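Long-range contact in Non-sulfated chondroitin lyase E66 (Autographa californica nucleopolyhedrovirus, PDB 3VSN), which cleaves non-sulfated chondroitin as a lyase of the viral envelope and is essential for oral infectivity, possibly by digesting the chondroitin barrier of the host midgut: residues V580-W592 with K596-D609. Numbering follows the deposited sequence.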
ATOM      1  N   VAL A 580      25.094 -11.712   7.280  1.00 12.60           N
ATOM      2  CA  VAL A 580      25.224 -10.613   6.318  1.00 12.97           C
ATOM      3  C   VAL A 580      26.669 -10.115   6.254  1.00 13.19           C
ATOM      4  O   VAL A 580      27.125  -9.647   5.212  1.00 13.08           O
ATOM      5  CB  VAL A 580      24.266  -9.441   6.646  1.00 13.00           C
ATOM      6  CG1 VAL A 580      24.409  -8.329   5.622  1.00 13.10           C
ATOM      7  CG2 VAL A 580      22.823  -9.925   6.689  1.00 12.95           C
ATOM      8  N   GLY A 581      27.377 -10.231   7.376  1.00 13.45           N
ATOM      9  CA  GLY A 581      28.780  -9.840   7.456  1.00 14.15           C
ATOM     10  C   GLY A 581      28.968  -8.406   7.910  1.00 14.57           C
ATOM     11  O   GLY A 581      30.090  -7.906   7.932  1.00 14.92           O
ATOM     12  N   ASN A 582      27.865  -7.749   8.270  1.00 14.89           N
ATOM     13  CA  ASN A 582      27.875  -6.345   8.691  1.00 15.27           C
ATOM     14  C   ASN A 582      27.377  -6.164  10.127  1.00 15.20           C
ATOM     15  O   ASN A 582      27.124  -5.038  10.562  1.00 15.81           O
ATOM     16  CB  ASN A 582      27.012  -5.502   7.735  1.00 15.55           C
ATOM     17  CG  ASN A 582      25.524  -5.803   7.868  1.00 15.83           C
ATOM     18  OD1 ASN A 582      25.135  -6.803   8.477  1.00 15.93           O
ATOM     19  ND2 ASN A 582      24.684  -4.938   7.299  1.00 16.06           N
ATOM     20  N   GLY A 583      27.221  -7.270  10.852  1.00 14.64           N
ATOM     21  CA  GLY A 583      26.669  -7.233  12.210  1.00 14.02           C
ATOM     22  C   GLY A 583      25.276  -7.841  12.331  1.00 13.59           C
ATOM     23  O   GLY A 583      24.789  -8.073  13.439  1.00 14.04           O
ATOM     24  N   VAL A 584      24.631  -8.096  11.194  1.00 12.79           N
ATOM     25  CA  VAL A 584      23.301  -8.712  11.172  1.00 12.01           C
ATOM     26  C   VAL A 584      23.432 -10.210  10.921  1.00 11.52           C
ATOM     27  O   VAL A 584      24.075 -10.628   9.950  1.00 11.34           O
ATOM     28  CB  VAL A 584      22.397  -8.095  10.073  1.00 12.05           C
ATOM     29  CG1 VAL A 584      21.084  -8.862   9.951  1.00 11.93           C
ATOM     30  CG2 VAL A 584      22.134  -6.615  10.348  1.00 12.03           C
ATOM     31  N   LYS A 585      22.840 -11.006  11.810  1.00 10.94           N
ATOM     32  CA  LYS A 585      22.723 -12.450  11.627  1.00 10.64           C
ATOM     33  C   LYS A 585      21.248 -12.820  11.679  1.00 10.47           C
ATOM     34  O   LYS A 585      20.479 -12.222  12.436  1.00 10.50           O
ATOM     35  CB  LYS A 585      23.472 -13.215  12.726  1.00 10.52           C
ATOM     36  CG  LYS A 585      24.997 -13.176  12.643  1.00 10.41           C
ATOM     37  CD  LYS A 585      25.611 -14.016  13.758  1.00 10.40           C
ATOM     38  CE  LYS A 585      27.138 -14.033  13.709  1.00 10.49           C
ATOM     39  NZ  LYS A 585      27.693 -15.052  14.653  1.00 10.30           N
ATOM     40  N   ALA A 586      20.848 -13.795  10.873  1.00 10.23           N
ATOM     41  CA  ALA A 586      19.474 -14.273  10.909  1.00 10.16           C
ATOM     42  C   ALA A 586      19.440 -15.789  10.899  1.00 10.11           C
ATOM     43  O   ALA A 586      20.358 -16.436  10.388  1.00 10.06           O
ATOM     44  CB  ALA A 586      18.671 -13.707   9.742  1.00 10.12           C
ATOM     45  N   LEU A 587      18.381 -16.351  11.471  1.00  9.90           N
ATOM     46  CA  LEU A 587      18.185 -17.785  11.449  1.00 10.00           C
ATOM     47  C   LEU A 587      16.760 -18.101  11.057  1.00 10.23           C
ATOM     48  O   LEU A 587      15.814 -17.583  11.651  1.00 10.11           O
ATOM     49  CB  LEU A 587      18.496 -18.412  12.812  1.00  9.90           C
ATOM     50  CG  LEU A 587      18.424 -19.943  12.831  1.00  9.87           C
ATOM     51  CD1 LEU A 587      19.590 -20.553  12.058  1.00  9.76           C
ATOM     52  CD2 LEU A 587      18.409 -20.455  14.260  1.00  9.86           C
ATOM     53  N   PHE A 588      16.626 -18.943  10.042  1.00 10.37           N
ATOM     54  CA  PHE A 588      15.341 -19.485   9.658  1.00 10.71           C
ATOM     55  C   PHE A 588      15.376 -20.947  10.069  1.00 10.98           C
ATOM     56  O   PHE A 588      16.209 -21.710   9.583  1.00 11.11           O
ATOM     57  CB  PHE A 588      15.128 -19.356   8.144  1.00 10.47           C
ATOM     58  CG  PHE A 588      15.201 -17.939   7.631  1.00 10.50           C
ATOM     59  CD1 PHE A 588      14.057 -17.145   7.575  1.00 10.57           C
ATOM     60  CD2 PHE A 588      16.412 -17.399   7.194  1.00 10.54           C
ATOM     61  CE1 PHE A 588      14.116 -15.839   7.100  1.00 10.44           C
ATOM     62  CE2 PHE A 588      16.478 -16.090   6.722  1.00 10.52           C
ATOM     63  CZ  PHE A 588      15.328 -15.313   6.676  1.00 10.48           C
ATOM     64  N   ASN A 589      14.507 -21.332  10.990  1.00 11.31           N
ATOM     65  CA  ASN A 589      14.420 -22.733  11.407  1.00 11.69           C
ATOM     66  C   ASN A 589      12.969 -23.070  11.671  1.00 11.68           C
ATOM     67  O   ASN A 589      12.534 -23.157  12.819  1.00 11.67           O
ATOM     68  CB  ASN A 589      15.286 -23.018  12.642  1.00 12.06           C
ATOM     69  CG  ASN A 589      15.404 -24.507  12.943  1.00 12.43           C
ATOM     70  OD1 ASN A 589      15.339 -25.345  12.038  1.00 12.97           O
ATOM     71  ND2 ASN A 589      15.577 -24.845  14.217  1.00 12.57           N
ATOM     72  N   TYR A 590      12.221 -23.237  10.585  1.00 11.76           N
ATOM     73  CA  TYR A 590      10.774 -23.390  10.661  1.00 11.62           C
ATOM     74  C   TYR A 590      10.339 -24.285  11.828  1.00 11.78           C
ATOM     75  O   TYR A 590      10.819 -25.415  11.940  1.00 12.09           O
ATOM     76  CB  TYR A 590      10.197 -23.910   9.339  1.00 11.57           C
ATOM     77  CG  TYR A 590       8.712 -23.714   9.324  1.00 11.53           C
ATOM     78  CD1 TYR A 590       7.860 -24.692   9.828  1.00 11.52           C
ATOM     79  CD2 TYR A 590       8.163 -22.515   8.888  1.00 11.46           C
ATOM     80  CE1 TYR A 590       6.491 -24.496   9.863  1.00 11.65           C
ATOM     81  CE2 TYR A 590       6.799 -22.307   8.917  1.00 11.59           C
ATOM     82  CZ  TYR A 590       5.970 -23.301   9.403  1.00 11.61           C
ATOM     83  OH  TYR A 590       4.619 -23.093   9.432  1.00 11.88           O
ATOM     84  N   PRO A 591       9.404 -23.807  12.677  1.00 11.69           N
ATOM     85  CA  PRO A 591       8.565 -22.604  12.556  1.00 11.62           C
ATOM     86  C   PRO A 591       9.167 -21.288  13.066  1.00 11.54           C
ATOM     87  O   PRO A 591       8.520 -20.237  12.961  1.00 11.55           O
ATOM     88  CB  PRO A 591       7.340 -22.969  13.400  1.00 11.58           C
ATOM     89  CG  PRO A 591       7.900 -23.825  14.485  1.00 11.78           C
ATOM     90  CD  PRO A 591       9.025 -24.611  13.860  1.00 11.78           C
ATOM     91  N   TRP A 592      10.381 -21.345  13.605  1.00 11.40           N
ATOM     92  CA  TRP A 592      11.008 -20.177  14.221  1.00 11.37           C
ATOM     93  C   TRP A 592      11.808 -19.347  13.259  1.00 11.33           C
ATOM     94  O   TRP A 592      12.424 -19.869  12.330  1.00 11.03           O
ATOM     95  CB  TRP A 592      11.869 -20.608  15.405  1.00 11.57           C
ATOM     96  CG  TRP A 592      11.023 -21.127  16.537  1.00 11.63           C
ATOM     97  CD1 TRP A 592      10.732 -22.454  16.849  1.00 11.67           C
ATOM     98  CD2 TRP A 592      10.286 -20.332  17.523  1.00 11.64           C
ATOM     99  NE1 TRP A 592       9.901 -22.530  17.937  1.00 11.65           N
ATOM    100  CE2 TRP A 592       9.598 -21.292  18.393  1.00 11.71           C
ATOM    101  CE3 TRP A 592      10.146 -18.971  17.773  1.00 11.69           C
ATOM    102  CZ2 TRP A 592       8.805 -20.880  19.458  1.00 11.74           C
ATOM    103  CZ3 TRP A 592       9.342 -18.569  18.846  1.00 11.72           C
ATOM    104  CH2 TRP A 592       8.690 -19.502  19.670  1.00 11.75           C
ATOM    105  N   LYS A 596      19.439 -11.206  14.832  1.00 12.77           N
ATOM    106  CA  LYS A 596      20.321 -10.644  15.855  1.00 13.41           C
ATOM    107  C   LYS A 596      21.105  -9.483  15.270  1.00 13.81           C
ATOM    108  O   LYS A 596      21.730  -9.612  14.215  1.00 13.79           O
ATOM    109  CB  LYS A 596      21.280 -11.715  16.398  1.00 13.39           C
ATOM    110  CG  LYS A 596      22.378 -11.179  17.306  1.00 13.77           C
ATOM    111  CD  LYS A 596      23.209 -12.295  17.918  1.00 13.91           C
ATOM    112  CE  LYS A 596      24.476 -11.748  18.558  1.00 14.33           C
ATOM    113  NZ  LYS A 596      25.522 -11.417  17.549  1.00 14.27           N
ATOM    114  N   GLU A 597      21.065  -8.349  15.962  1.00 14.65           N
ATOM    115  CA  GLU A 597      21.795  -7.166  15.542  1.00 15.84           C
ATOM    116  C   GLU A 597      22.188  -6.354  16.762  1.00 16.81           C
ATOM    117  O   GLU A 597      21.345  -6.015  17.601  1.00 16.52           O
ATOM    118  CB  GLU A 597      20.962  -6.321  14.564  1.00 15.87           C
ATOM    119  CG  GLU A 597      21.648  -5.032  14.138  1.00 16.26           C
ATOM    120  CD  GLU A 597      20.830  -4.198  13.166  1.00 16.58           C
ATOM    121  OE1 GLU A 597      19.590  -4.351  13.099  1.00 16.35           O
ATOM    122  OE2 GLU A 597      21.452  -3.370  12.467  1.00 17.02           O
ATOM    123  N   ASN A 598      23.482  -6.042  16.839  1.00 18.13           N
ATOM    124  CA  ASN A 598      24.067  -5.379  17.999  1.00 19.45           C
ATOM    125  C   ASN A 598      23.806  -6.209  19.259  1.00 19.77           C
ATOM    126  O   ASN A 598      24.180  -7.382  19.297  1.00 20.87           O
ATOM    127  CB  ASN A 598      23.572  -3.928  18.107  1.00 19.83           C
ATOM    128  CG  ASN A 598      23.912  -3.109  16.871  1.00 20.46           C
ATOM    129  OD1 ASN A 598      24.987  -3.268  16.284  1.00 20.98           O
ATOM    130  ND2 ASN A 598      22.999  -2.233  16.466  1.00 20.54           N
ATOM    131  N   ASN A 599      23.148  -5.628  20.257  1.00 20.50           N
ATOM    132  CA  ASN A 599      22.832  -6.340  21.495  1.00 20.81           C
ATOM    133  C   ASN A 599      21.349  -6.724  21.593  1.00 20.08           C
ATOM    134  O   ASN A 599      20.813  -6.888  22.692  1.00 19.63           O
ATOM    135  CB  ASN A 599      23.248  -5.495  22.710  1.00 22.72           C
ATOM    136  CG  ASN A 599      22.357  -4.276  22.911  1.00 24.47           C
ATOM    137  OD1 ASN A 599      21.794  -3.728  21.956  1.00 26.16           O
ATOM    138  ND2 ASN A 599      22.216  -3.849  24.164  1.00 25.41           N
ATOM    139  N   LYS A 600      20.692  -6.853  20.445  1.00 18.57           N
ATOM    140  CA  LYS A 600      19.259  -7.127  20.405  1.00 18.12           C
ATOM    141  C   LYS A 600      18.976  -8.369  19.572  1.00 16.86           C
ATOM    142  O   LYS A 600      19.580  -8.559  18.520  1.00 16.24           O
ATOM    143  CB  LYS A 600      18.518  -5.919  19.830  1.00 19.39           C
ATOM    144  CG  LYS A 600      17.003  -6.027  19.836  1.00 21.07           C
ATOM    145  CD  LYS A 600      16.385  -4.832  19.125  1.00 22.58           C
ATOM    146  CE  LYS A 600      14.866  -4.858  19.202  1.00 23.59           C
ATOM    147  NZ  LYS A 600      14.300  -5.983  18.402  1.00 24.86           N
ATOM    148  N   VAL A 601      18.071  -9.219  20.055  1.00 15.50           N
ATOM    149  CA  VAL A 601      17.630 -10.395  19.306  1.00 14.58           C
ATOM    150  C   VAL A 601      16.105 -10.463  19.331  1.00 13.99           C
ATOM    151  O   VAL A 601      15.488 -10.240  20.378  1.00 13.61           O
ATOM    152  CB  VAL A 601      18.206 -11.711  19.881  1.00 14.84           C
ATOM    153  CG1 VAL A 601      17.738 -12.903  19.062  1.00 14.76           C
ATOM    154  CG2 VAL A 601      19.723 -11.684  19.899  1.00 15.33           C
ATOM    155  N   SER A 602      15.510 -10.768  18.179  1.00 12.92           N
ATOM    156  CA  SER A 602      14.068 -10.979  18.080  1.00 12.66           C
ATOM    157  C   SER A 602      13.755 -12.377  17.537  1.00 12.28           C
ATOM    158  O   SER A 602      14.408 -12.835  16.596  1.00 12.04           O
ATOM    159  CB  SER A 602      13.441  -9.909  17.182  1.00 12.94           C
ATOM    160  OG  SER A 602      12.093 -10.230  16.883  1.00 13.95           O
ATOM    161  N   PHE A 603      12.765 -13.043  18.142  1.00 11.56           N
ATOM    162  CA  PHE A 603      12.264 -14.351  17.696  1.00 11.29           C
ATOM    163  C   PHE A 603      10.772 -14.265  17.437  1.00 11.08           C
ATOM    164  O   PHE A 603      10.068 -13.530  18.129  1.00 10.95           O
ATOM    165  CB  PHE A 603      12.390 -15.399  18.802  1.00 11.32           C
ATOM    166  CG  PHE A 603      13.788 -15.848  19.098  1.00 11.40           C
ATOM    167  CD1 PHE A 603      14.565 -15.167  20.026  1.00 11.37           C
ATOM    168  CD2 PHE A 603      14.299 -17.007  18.512  1.00 11.48           C
ATOM    169  CE1 PHE A 603      15.844 -15.605  20.337  1.00 11.57           C
ATOM    170  CE2 PHE A 603      15.580 -17.453  18.821  1.00 11.40           C
ATOM    171  CZ  PHE A 603      16.352 -16.745  19.732  1.00 11.51           C
ATOM    172  N   MET A 604      10.281 -15.060  16.487  1.00 10.73           N
ATOM    173  CA  MET A 604       8.844 -15.294  16.348  1.00 10.78           C
ATOM    174  C   MET A 604       8.578 -16.675  15.756  1.00 10.75           C
ATOM    175  O   MET A 604       9.360 -17.166  14.944  1.00 10.56           O
ATOM    176  CB  MET A 604       8.175 -14.217  15.486  1.00 10.77           C
ATOM    177  CG  MET A 604       6.672 -14.408  15.338  1.00 10.95           C
ATOM    178  SD  MET A 604       5.832 -13.152  14.364  1.00 10.99           S
ATOM    179  CE  MET A 604       4.240 -13.942  14.123  1.00 10.96           C
ATOM    180  N   SER A 605       7.474 -17.290  16.178  1.00 10.81           N
ATOM    181  CA  SER A 605       7.037 -18.574  15.641  1.00 11.08           C
ATOM    182  C   SER A 605       5.942 -18.380  14.592  1.00 11.20           C
ATOM    183  O   SER A 605       5.031 -17.577  14.786  1.00 11.13           O
ATOM    184  CB  SER A 605       6.514 -19.465  16.768  1.00 11.23           C
ATOM    185  OG  SER A 605       5.810 -20.572  16.237  1.00 11.41           O
ATOM    186  N   ALA A 606       6.026 -19.127  13.491  1.00 11.29           N
ATOM    187  CA  ALA A 606       4.998 -19.071  12.448  1.00 11.65           C
ATOM    188  C   ALA A 606       3.678 -19.671  12.934  1.00 12.15           C
ATOM    189  O   ALA A 606       2.632 -19.460  12.317  1.00 11.87           O
ATOM    190  CB  ALA A 606       5.475 -19.763  11.175  1.00 11.48           C
ATOM    191  N   ASN A 607       3.741 -20.419  14.040  1.00 12.73           N
ATOM    192  CA  ASN A 607       2.544 -20.918  14.717  1.00 13.78           C
ATOM    193  C   ASN A 607       1.936 -19.888  15.674  1.00 14.04           C
ATOM    194  O   ASN A 607       0.893 -20.135  16.276  1.00 14.19           O
ATOM    195  CB  ASN A 607       2.853 -22.229  15.452  1.00 14.25           C
ATOM    196  CG  ASN A 607       3.224 -23.347  14.503  1.00 14.84           C
ATOM    197  OD1 ASN A 607       2.601 -23.513  13.453  1.00 15.86           O
ATOM    198  ND2 ASN A 607       4.252 -24.107  14.851  1.00 14.84           N
ATOM    199  N   GLU A 608       2.608 -18.741  15.798  1.00 14.29           N
ATOM    200  CA  GLU A 608       2.168 -17.615  16.637  1.00 14.65           C
ATOM    201  C   GLU A 608       2.145 -17.953  18.133  1.00 14.72           C
ATOM    202  O   GLU A 608       1.353 -17.401  18.904  1.00 14.39           O
ATOM    203  CB  GLU A 608       0.825 -17.048  16.141  1.00 15.15           C
ATOM    204  CG  GLU A 608       0.875 -16.583  14.685  1.00 15.73           C
ATOM    205  CD  GLU A 608      -0.485 -16.231  14.103  1.00 16.37           C
ATOM    206  OE1 GLU A 608      -1.501 -16.825  14.519  1.00 17.05           O
ATOM    207  OE2 GLU A 608      -0.539 -15.364  13.207  1.00 16.15           O
ATOM    208  N   ASP A 609       3.039 -18.857  18.533  1.00 14.96           N
ATOM    209  CA  ASP A 609       3.218 -19.212  19.938  1.00 15.29           C
ATOM    210  C   ASP A 609       3.516 -17.967  20.769  1.00 14.61           C
ATOM    211  O   ASP A 609       4.317 -17.118  20.367  1.00 14.16           O
ATOM    212  CB  ASP A 609       4.366 -20.213  20.096  1.00 16.42           C
ATOM    213  CG  ASP A 609       4.043 -21.585  19.517  1.00 17.83           C
ATOM    214  OD1 ASP A 609       2.977 -21.756  18.888  1.00 19.16           O
ATOM    215  OD2 ASP A 609       4.863 -22.505  19.694  1.00 18.65           O
TER
HETATM  216  O   HOH W   1      24.691 -10.544  14.892  1.00 16.07           O
HETATM  217  O   HOH W   2      25.759  -6.950  15.584  1.00 22.77           O
HETATM  218  O   HOH W   3       3.224 -24.738  10.961  1.00 19.67           O
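W592 lies flat against S605: the CB of S605 sits over one face of the indole, 3.5 Å from the centroid of its six-membered ring and only 8° off the ring normal, a textbook CH-pi contact. With CG turned anti to its own carbonyl carbon (chi1 -68°), the tryptophan carries its six-membered ring over the backbone of the neighbouring strand, with W592 CE3 3.4 Å from M604 C. W592 and S605 form an antiparallel non-hydrogen-bonded pair. Just before it, P591, entered through a cis peptide bond, gives its carbonyl O to the backbone N of A606 at 2.8 Å, and the proline ring passes obliquely by the side-chain amide of N607, with P591 CB 3.6 Å from N607 ND2. Y590 brings CE2 to the A606 methyl, while a water links its OH to N607 OD1. The OG of S605 points away from the indole to take the N-H of N607, making an ST turn within the type I turn S605-E608.

All this belongs to a run of antiparallel strands: the hairpin of 584-589 and 592-597 is followed by 600-605, with the middle strand bonded on both flanks. At the hairpin's other end K585 and K596 are a hydrogen-bonded pair, their two nearly straight N-H···O bonds measuring 3.0 Å from K585 N to K596 O and 2.8 Å from K596 N to K585 O. Both side chains rise from the same face; the ammonium nitrogens, NZ to NZ, end 5.1 Å apart, and their like charges are probably offset by E626, which forms a salt bridge with each. K596 NZ, swung round by the bend at chi4 (-77°), also donates to a water that in turn donates to G583 O. A second water ties that same carbonyl to N598 N.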